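Exo beta-1,2-glucooligosaccharide sophorohydrolase (non-reducing end) (Parabacteroides distasonis ATCC 8503, PDB 5Z06) hydrolyses linear beta-1,2-glucan and beta-1,2-glucooligosaccharides of four or more units as an exo-type glycosidase, releasing sophorose from the non-reducing end. Local coordinates at residues Glu346-Phe351 / Asp414-Ile419; Asn608-Pro613 / Arg649-Leu654. All blocks are in the same frame, centred on the assembly; numbering follows the deposited sequence.

Contact 1: residues Glu346-Phe351 / Asp414-Ile419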
ATOM      1  N   GLU A 346      16.364   6.838  19.796  1.00 30.89           N
ATOM      2  CA  GLU A 346      15.353   5.916  19.280  1.00 32.26           C
ATOM      3  C   GLU A 346      15.818   5.377  17.916  1.00 29.93           C
ATOM      4  O   GLU A 346      15.826   4.182  17.705  1.00 27.23           O
ATOM      5  CB  GLU A 346      13.998   6.602  19.102  1.00 33.48           C
ATOM      6  CG  GLU A 346      13.180   6.801  20.367  1.00 37.32           C
ATOM      7  CD  GLU A 346      11.842   7.484  20.069  1.00 39.24           C
ATOM      8  OE1 GLU A 346      11.813   8.710  19.762  1.00 36.10           O
ATOM      9  OE2 GLU A 346      10.810   6.781  20.110  1.00 41.72           O
ATOM     10  N   GLY A 347      16.208   6.289  17.027  1.00 29.19           N
ATOM     11  CA  GLY A 347      16.721   5.968  15.716  1.00 29.43           C
ATOM     12  C   GLY A 347      17.908   5.023  15.752  1.00 29.96           C
ATOM     13  O   GLY A 347      17.955   4.025  15.035  1.00 28.24           O
ATOM     14  N   VAL A 348      18.858   5.351  16.617  1.00 30.58           N
ATOM     15  CA  VAL A 348      20.033   4.536  16.833  1.00 30.35           C
ATOM     16  C   VAL A 348      19.642   3.134  17.280  1.00 29.45           C
ATOM     17  O   VAL A 348      20.166   2.149  16.746  1.00 27.13           O
ATOM     18  CB  VAL A 348      21.020   5.225  17.825  1.00 31.62           C
ATOM     19  CG1 VAL A 348      22.117   4.269  18.284  1.00 31.91           C
ATOM     20  CG2 VAL A 348      21.663   6.441  17.164  1.00 31.98           C
ATOM     21  N   GLN A 349      18.705   3.032  18.218  1.00 31.10           N
ATOM     22  CA  GLN A 349      18.246   1.711  18.689  1.00 32.88           C
ATOM     23  C   GLN A 349      17.622   0.916  17.562  1.00 30.81           C
ATOM     24  O   GLN A 349      17.925  -0.261  17.386  1.00 26.37           O
ATOM     25  CB  GLN A 349      17.252   1.819  19.858  1.00 37.44           C
ATOM     26  CG  GLN A 349      17.900   2.120  21.202  1.00 43.53           C
ATOM     27  CD  GLN A 349      19.159   1.281  21.421  1.00 52.77           C
ATOM     28  OE1 GLN A 349      20.233   1.832  21.618  1.00 58.78           O
ATOM     29  NE2 GLN A 349      19.039  -0.057  21.329  1.00 54.88           N
ATOM     30  N   ARG A 350      16.765   1.575  16.788  1.00 29.01           N
ATOM     31  CA  ARG A 350      16.193   0.945  15.612  1.00 27.82           C
ATOM     32  C   ARG A 350      17.290   0.426  14.659  1.00 27.01           C
ATOM     33  O   ARG A 350      17.211  -0.683  14.174  1.00 26.24           O
ATOM     34  CB  ARG A 350      15.265   1.897  14.870  1.00 27.12           C
ATOM     35  CG  ARG A 350      14.819   1.379  13.504  1.00 26.35           C
ATOM     36  CD  ARG A 350      14.067   0.066  13.599  1.00 26.07           C
ATOM     37  NE  ARG A 350      12.824   0.276  14.307  1.00 27.45           N
ATOM     38  CZ  ARG A 350      11.657   0.592  13.748  1.00 27.58           C
ATOM     39  NH1 ARG A 350      11.526   0.707  12.433  1.00 26.67           N
ATOM     40  NH2 ARG A 350      10.601   0.820  14.527  1.00 27.44           N
ATOM     41  N   PHE A 351      18.292   1.254  14.391  1.00 28.47           N
ATOM     42  CA  PHE A 351      19.332   0.891  13.425  1.00 27.59           C
ATOM     43  C   PHE A 351      20.259  -0.218  13.903  1.00 27.27           C
ATOM     44  O   PHE A 351      20.769  -0.996  13.089  1.00 27.95           O
ATOM     45  CB  PHE A 351      20.064   2.126  12.926  1.00 27.96           C
ATOM     46  CG  PHE A 351      19.355   2.785  11.770  1.00 29.63           C
ATOM     47  CD1 PHE A 351      18.365   3.739  11.981  1.00 31.12           C
ATOM     48  CD2 PHE A 351      19.635   2.398  10.469  1.00 28.23           C
ATOM     49  CE1 PHE A 351      17.695   4.327  10.917  1.00 29.52           C
ATOM     50  CE2 PHE A 351      18.977   2.979   9.410  1.00 29.58           C
ATOM     51  CZ  PHE A 351      18.005   3.946   9.633  1.00 29.60           C
ATOM     52  N   ASP A 414      29.763   4.263  20.792  1.00 34.35           N
ATOM     53  CA  ASP A 414      29.899   2.841  20.487  1.00 35.48           C
ATOM     54  C   ASP A 414      28.777   2.363  19.583  1.00 34.69           C
ATOM     55  O   ASP A 414      29.012   1.493  18.761  1.00 30.34           O
ATOM     56  CB  ASP A 414      29.961   1.958  21.739  1.00 36.74           C
ATOM     57  CG  ASP A 414      28.651   1.916  22.496  1.00 37.05           C
ATOM     58  OD1 ASP A 414      28.024   2.989  22.576  1.00 42.06           O
ATOM     59  OD2 ASP A 414      28.254   0.831  22.993  1.00 37.91           O
ATOM     60  N   LYS A 415      27.570   2.906  19.779  1.00 34.22           N
ATOM     61  CA  LYS A 415      26.403   2.462  19.026  1.00 37.35           C
ATOM     62  C   LYS A 415      26.442   2.878  17.568  1.00 34.36           C
ATOM     63  O   LYS A 415      26.151   2.070  16.686  1.00 35.11           O
ATOM     64  CB  LYS A 415      25.107   2.949  19.676  1.00 37.73           C
ATOM     65  CG  LYS A 415      24.765   2.164  20.919  1.00 40.15           C
ATOM     66  CD  LYS A 415      23.406   2.574  21.474  1.00 43.16           C
ATOM     67  CE  LYS A 415      22.961   1.614  22.571  1.00 45.03           C
ATOM     68  NZ  LYS A 415      23.775   1.674  23.806  1.00 46.98           N
ATOM     69  N   GLU A 416      26.773   4.138  17.316  1.00 33.28           N
ATOM     70  CA  GLU A 416      26.844   4.613  15.944  1.00 34.89           C
ATOM     71  C   GLU A 416      28.055   4.020  15.220  1.00 34.91           C
ATOM     72  O   GLU A 416      27.965   3.690  14.050  1.00 32.80           O
ATOM     73  CB  GLU A 416      26.795   6.131  15.893  1.00 33.25           C
ATOM     74  CG  GLU A 416      25.464   6.617  16.451  1.00 33.48           C
ATOM     75  CD  GLU A 416      25.123   8.020  16.086  1.00 33.16           C
ATOM     76  OE1 GLU A 416      24.283   8.598  16.801  1.00 35.75           O
ATOM     77  OE2 GLU A 416      25.688   8.564  15.113  1.00 31.49           O
ATOM     78  N   LYS A 417      29.157   3.855  15.938  1.00 35.08           N
ATOM     79  CA  LYS A 417      30.293   3.086  15.451  1.00 37.01           C
ATOM     80  C   LYS A 417      29.866   1.677  15.003  1.00 36.00           C
ATOM     81  O   LYS A 417      30.243   1.247  13.908  1.00 33.80           O
ATOM     82  CB  LYS A 417      31.369   3.013  16.528  1.00 40.72           C
ATOM     83  CG  LYS A 417      32.581   2.160  16.211  1.00 49.12           C
ATOM     84  CD  LYS A 417      33.609   2.888  15.354  1.00 56.04           C
ATOM     85  CE  LYS A 417      34.834   2.017  15.085  1.00 63.04           C
ATOM     86  NZ  LYS A 417      35.442   1.435  16.322  1.00 65.62           N
ATOM     87  N   GLN A 418      29.070   0.985  15.823  1.00 32.97           N
ATOM     88  CA  GLN A 418      28.574  -0.357  15.485  1.00 33.16           C
ATOM     89  C   GLN A 418      27.630  -0.357  14.257  1.00 32.63           C
ATOM     90  O   GLN A 418      27.720  -1.230  13.387  1.00 29.07           O
ATOM     91  CB  GLN A 418      27.865  -0.966  16.671  1.00 34.27           C
ATOM     92  CG  GLN A 418      27.576  -2.440  16.509  1.00 40.65           C
ATOM     93  CD  GLN A 418      26.687  -2.982  17.611  1.00 45.14           C
ATOM     94  OE1 GLN A 418      26.858  -2.642  18.799  1.00 46.68           O
ATOM     95  NE2 GLN A 418      25.733  -3.842  17.232  1.00 43.68           N
ATOM     96  N   ILE A 419      26.722   0.615  14.212  1.00 31.79           N
ATOM     97  CA  ILE A 419      25.869   0.824  13.028  1.00 32.46           C
ATOM     98  C   ILE A 419      26.757   0.951  11.785  1.00 29.94           C
ATOM     99  O   ILE A 419      26.552   0.236  10.812  1.00 30.75           O
ATOM    100  CB  ILE A 419      24.939   2.062  13.193  1.00 31.08           C
ATOM    101  CG1 ILE A 419      23.841   1.734  14.226  1.00 30.19           C
ATOM    102  CG2 ILE A 419      24.322   2.479  11.851  1.00 30.50           C
ATOM    103  CD1 ILE A 419      23.093   2.926  14.780  1.00 28.99           C
TER
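The carboxylate of E416, which lies against V348, is gripped at both oxygens: OE1 forms a salt bridge with R344 NE, from the first residue of the helix that carries V348, and OE2 accepts from the backbone N of Q411, which probably fixes the rotation of the group. E416 OE1 also lies 3.4 Å from V348 CG2. The chain of E416 is extended beyond CG and crosses V348 at about a right angle. V348 stands with CG1 anti to its backbone N (chi1 168°), which spreads its two methyls between neighbours: CG2 goes to E416, while CG1 rests 3.6 Å from K415 CB and 3.8 Å from K415 CD. One turn after K415, I419 reaches across with its chain tip. Its CD1 packs 3.6 Å from F351 CB and 3.9 Å from V348 CG1. It meets only the root of F351, whose ring turns away to meet F409 and helix 323-338 (I330, I333). K415 also touches E345 and L352, so an alanine here would probably uncover one side of the V348 CG1 methyl and leave E345 and L352 without the lysine's aliphatic chain against them. The axes of the two short segments come within 9.9 Å, their N-to-C directions 41° apart, and no hydrogen bond crosses between the segments. The chemistry is therefore apolar packing between the segments plus a salt bridge from E416 to the start of the partner helix, which probably offsets the charge of the buried carboxylate.

Contact 2: residues Asn608-Pro613 / Arg649-Leu654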
ATOM      1  N   ASN A 608      -6.095   3.925 -16.171  1.00 28.03           N
ATOM      2  CA  ASN A 608      -7.482   3.495 -16.040  1.00 26.18           C
ATOM      3  C   ASN A 608      -8.197   4.286 -14.944  1.00 24.95           C
ATOM      4  O   ASN A 608      -9.220   3.850 -14.431  1.00 25.79           O
ATOM      5  CB  ASN A 608      -7.527   1.990 -15.758  1.00 25.24           C
ATOM      6  CG  ASN A 608      -6.774   1.625 -14.501  1.00 26.28           C
ATOM      7  OD1 ASN A 608      -6.394   2.497 -13.708  1.00 27.25           O
ATOM      8  ND2 ASN A 608      -6.545   0.350 -14.310  1.00 26.27           N
ATOM      9  N   GLY A 609      -7.670   5.448 -14.599  1.00 24.52           N
ATOM     10  CA  GLY A 609      -8.274   6.307 -13.575  1.00 26.20           C
ATOM     11  C   GLY A 609      -7.667   6.176 -12.198  1.00 24.81           C
ATOM     12  O   GLY A 609      -8.036   6.908 -11.277  1.00 23.32           O
ATOM     13  N   THR A 610      -6.714   5.271 -12.079  1.00 25.06           N
ATOM     14  CA  THR A 610      -6.113   4.967 -10.807  1.00 26.17           C
ATOM     15  C   THR A 610      -4.903   5.834 -10.592  1.00 26.81           C
ATOM     16  O   THR A 610      -3.960   5.791 -11.380  1.00 27.03           O
ATOM     17  CB  THR A 610      -5.646   3.532 -10.765  1.00 24.86           C
ATOM     18  OG1 THR A 610      -6.748   2.710 -11.103  1.00 25.33           O
ATOM     19  CG2 THR A 610      -5.104   3.179  -9.381  1.00 25.28           C
ATOM     20  N   MET A 611      -4.922   6.557  -9.476  1.00 27.09           N
ATOM     21  CA  MET A 611      -3.871   7.471  -9.116  1.00 27.55           C
ATOM     22  C   MET A 611      -3.286   7.042  -7.771  1.00 26.81           C
ATOM     23  O   MET A 611      -4.013   6.917  -6.788  1.00 27.92           O
ATOM     24  CB  MET A 611      -4.443   8.880  -9.013  1.00 27.15           C
ATOM     25  CG  MET A 611      -3.378   9.964  -8.888  1.00 27.78           C
ATOM     26  SD  MET A 611      -2.258  10.019 -10.297  1.00 28.48           S
ATOM     27  CE  MET A 611      -3.411  10.509 -11.575  1.00 27.37           C
ATOM     28  N   ALA A 612      -1.979   6.819  -7.756  1.00 25.05           N
ATOM     29  CA  ALA A 612      -1.255   6.504  -6.536  1.00 26.29           C
ATOM     30  C   ALA A 612      -0.647   7.806  -6.035  1.00 24.95           C
ATOM     31  O   ALA A 612       0.209   8.385  -6.705  1.00 22.82           O
ATOM     32  CB  ALA A 612      -0.175   5.467  -6.805  1.00 26.78           C
ATOM     33  N   PRO A 613      -1.072   8.285  -4.856  1.00 25.79           N
ATOM     34  CA  PRO A 613      -0.536   9.553  -4.352  1.00 26.85           C
ATOM     35  C   PRO A 613       0.984   9.648  -4.320  1.00 25.17           C
ATOM     36  O   PRO A 613       1.532  10.744  -4.410  1.00 24.14           O
ATOM     37  CB  PRO A 613      -1.093   9.634  -2.929  1.00 28.16           C
ATOM     38  CG  PRO A 613      -2.338   8.831  -2.976  1.00 27.90           C
ATOM     39  CD  PRO A 613      -2.119   7.743  -3.978  1.00 28.24           C
ATOM     40  N   ARG A 649      -3.602   6.681   1.380  1.00 25.20           N
ATOM     41  CA  ARG A 649      -3.805   5.329   0.909  1.00 27.61           C
ATOM     42  C   ARG A 649      -3.070   5.120  -0.394  1.00 26.48           C
ATOM     43  O   ARG A 649      -2.772   6.057  -1.111  1.00 26.97           O
ATOM     44  CB  ARG A 649      -5.287   5.024   0.777  1.00 29.16           C
ATOM     45  CG  ARG A 649      -5.948   5.102   2.131  1.00 29.55           C
ATOM     46  CD  ARG A 649      -7.375   4.625   2.122  1.00 30.66           C
ATOM     47  NE  ARG A 649      -7.960   4.958   3.407  1.00 31.91           N
ATOM     48  CZ  ARG A 649      -7.779   4.254   4.518  1.00 32.91           C
ATOM     49  NH1 ARG A 649      -7.031   3.144   4.519  1.00 32.38           N
ATOM     50  NH2 ARG A 649      -8.359   4.665   5.634  1.00 33.59           N
ATOM     51  N   ASP A 650      -2.744   3.881  -0.678  1.00 26.90           N
ATOM     52  CA  ASP A 650      -1.823   3.582  -1.760  1.00 26.56           C
ATOM     53  C   ASP A 650      -2.238   4.128  -3.119  1.00 26.93           C
ATOM     54  O   ASP A 650      -1.395   4.576  -3.892  1.00 26.56           O
ATOM     55  CB  ASP A 650      -1.637   2.095  -1.881  1.00 27.06           C
ATOM     56  CG  ASP A 650      -0.447   1.741  -2.708  1.00 28.70           C
ATOM     57  OD1 ASP A 650       0.628   2.319  -2.446  1.00 28.65           O
ATOM     58  OD2 ASP A 650      -0.582   0.873  -3.604  1.00 31.42           O
ATOM     59  N   ALA A 651      -3.537   4.089  -3.389  1.00 25.63           N
ATOM     60  CA  ALA A 651      -4.074   4.501  -4.656  1.00 25.82           C
ATOM     61  C   ALA A 651      -5.550   4.685  -4.543  1.00 24.80           C
ATOM     62  O   ALA A 651      -6.189   4.124  -3.665  1.00 25.55           O
ATOM     63  CB  ALA A 651      -3.783   3.455  -5.737  1.00 25.00           C
ATOM     64  N   PHE A 652      -6.092   5.404  -5.503  1.00 23.50           N
ATOM     65  CA  PHE A 652      -7.514   5.569  -5.600  1.00 24.50           C
ATOM     66  C   PHE A 652      -7.944   5.752  -7.049  1.00 24.20           C
ATOM     67  O   PHE A 652      -7.167   6.203  -7.909  1.00 23.92           O
ATOM     68  CB  PHE A 652      -7.947   6.760  -4.732  1.00 24.11           C
ATOM     69  CG  PHE A 652      -7.471   8.089  -5.235  1.00 24.64           C
ATOM     70  CD1 PHE A 652      -6.146   8.468  -5.099  1.00 25.14           C
ATOM     71  CD2 PHE A 652      -8.364   8.990  -5.816  1.00 26.42           C
ATOM     72  CE1 PHE A 652      -5.717   9.700  -5.544  1.00 26.10           C
ATOM     73  CE2 PHE A 652      -7.942  10.226  -6.258  1.00 25.91           C
ATOM     74  CZ  PHE A 652      -6.613  10.582  -6.130  1.00 26.18           C
ATOM     75  N   ASN A 653      -9.197   5.421  -7.300  1.00 24.98           N
ATOM     76  CA  ASN A 653      -9.770   5.565  -8.614  1.00 25.04           C
ATOM     77  C   ASN A 653     -11.141   6.148  -8.422  1.00 26.77           C
ATOM     78  O   ASN A 653     -12.078   5.432  -8.025  1.00 27.68           O
ATOM     79  CB  ASN A 653      -9.822   4.223  -9.312  1.00 25.02           C
ATOM     80  CG  ASN A 653     -10.213   4.345 -10.768  1.00 24.24           C
ATOM     81  OD1 ASN A 653     -11.096   5.115 -11.119  1.00 23.44           O
ATOM     82  ND2 ASN A 653      -9.533   3.606 -11.617  1.00 22.72           N
ATOM     83  N   LEU A 654     -11.262   7.457  -8.655  1.00 25.88           N
ATOM     84  CA  LEU A 654     -12.569   8.106  -8.539  1.00 26.43           C
ATOM     85  C   LEU A 654     -13.512   7.652  -9.649  1.00 25.23           C
ATOM     86  O   LEU A 654     -14.722   7.670  -9.465  1.00 25.40           O
ATOM     87  CB  LEU A 654     -12.455   9.624  -8.528  1.00 27.25           C
ATOM     88  CG  LEU A 654     -11.726  10.166  -7.295  1.00 29.31           C
ATOM     89  CD1 LEU A 654     -11.522  11.662  -7.451  1.00 27.91           C
ATOM     90  CD2 LEU A 654     -12.493   9.844  -6.019  1.00 30.17           C
TER
HETATM   91  O   HOH W   1      -8.545   8.819  -9.068  1.00 29.43           O
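Segments 608-613 and 649-654 run antiparallel in sense, their end-to-end directions 142° apart, and one hydrogen-bonded pair, M611 with F652, joins their backbones. M611 N donates to F652 O over 2.8 Å and nearly straight (174° at the hydrogen), while F652 N returns a bond of 2.9 Å to M611 O. CA-H...O contacts flank this pair, from T610 CA to F652 O and from A651 CA to M611 O.

On the face shared by M611 and F652, M611 CB sits off-centre over the phenylalanine ring, 4.2 Å from its centroid. F652 CG lies between its own backbone N and carbonyl carbon (chi1 68°), and this brings the ring alongside M611, with P613 CD at the ring edge. On the opposite face, where T610 and N653 point, the amide N of N653 is held twice: ND2 donates to N608 O at 2.8 Å, approaching from above that carbonyl's plane, and to T610 OG1 at 3.0 Å. T610 OG1 in turn donates to N608 OD1 (2.6 Å), which also accepts from T610 N, so the threonine hydroxyl accepts from one asparagine and donates to the other.

The bond from T610 N to N608 OD1 makes an Asx turn, leading into the short, weakly bonded strand at about 610-611. That strand forms one edge of a small antiparallel sheet whose middle strand is 652-653 and whose other edge is 658-659, within the glycoamylase-like region.

Contacts 1 and 2 are both largely buried, but they lie in different parts of the chain: contact 1 is centred 28 Å from the chain centre, contact 2 only 11 Å. Their centres are 37 Å apart, and they share no helix or strand. At 346-351 / 414-419, two helices near the periphery meet mainly through side chains, with no hydrogen bond between the segments, and exposed Q349 and partly exposed K415 border the aliphatic packing. At 608-613 / 649-654, backbone bonds and an amide network do the joining, and the buried surface is larger, 420 against 282 Å². A carboxylate probably balanced by an arginine at the start of the partner helix marks the first; uncharged polar bonding between the segments marks the second.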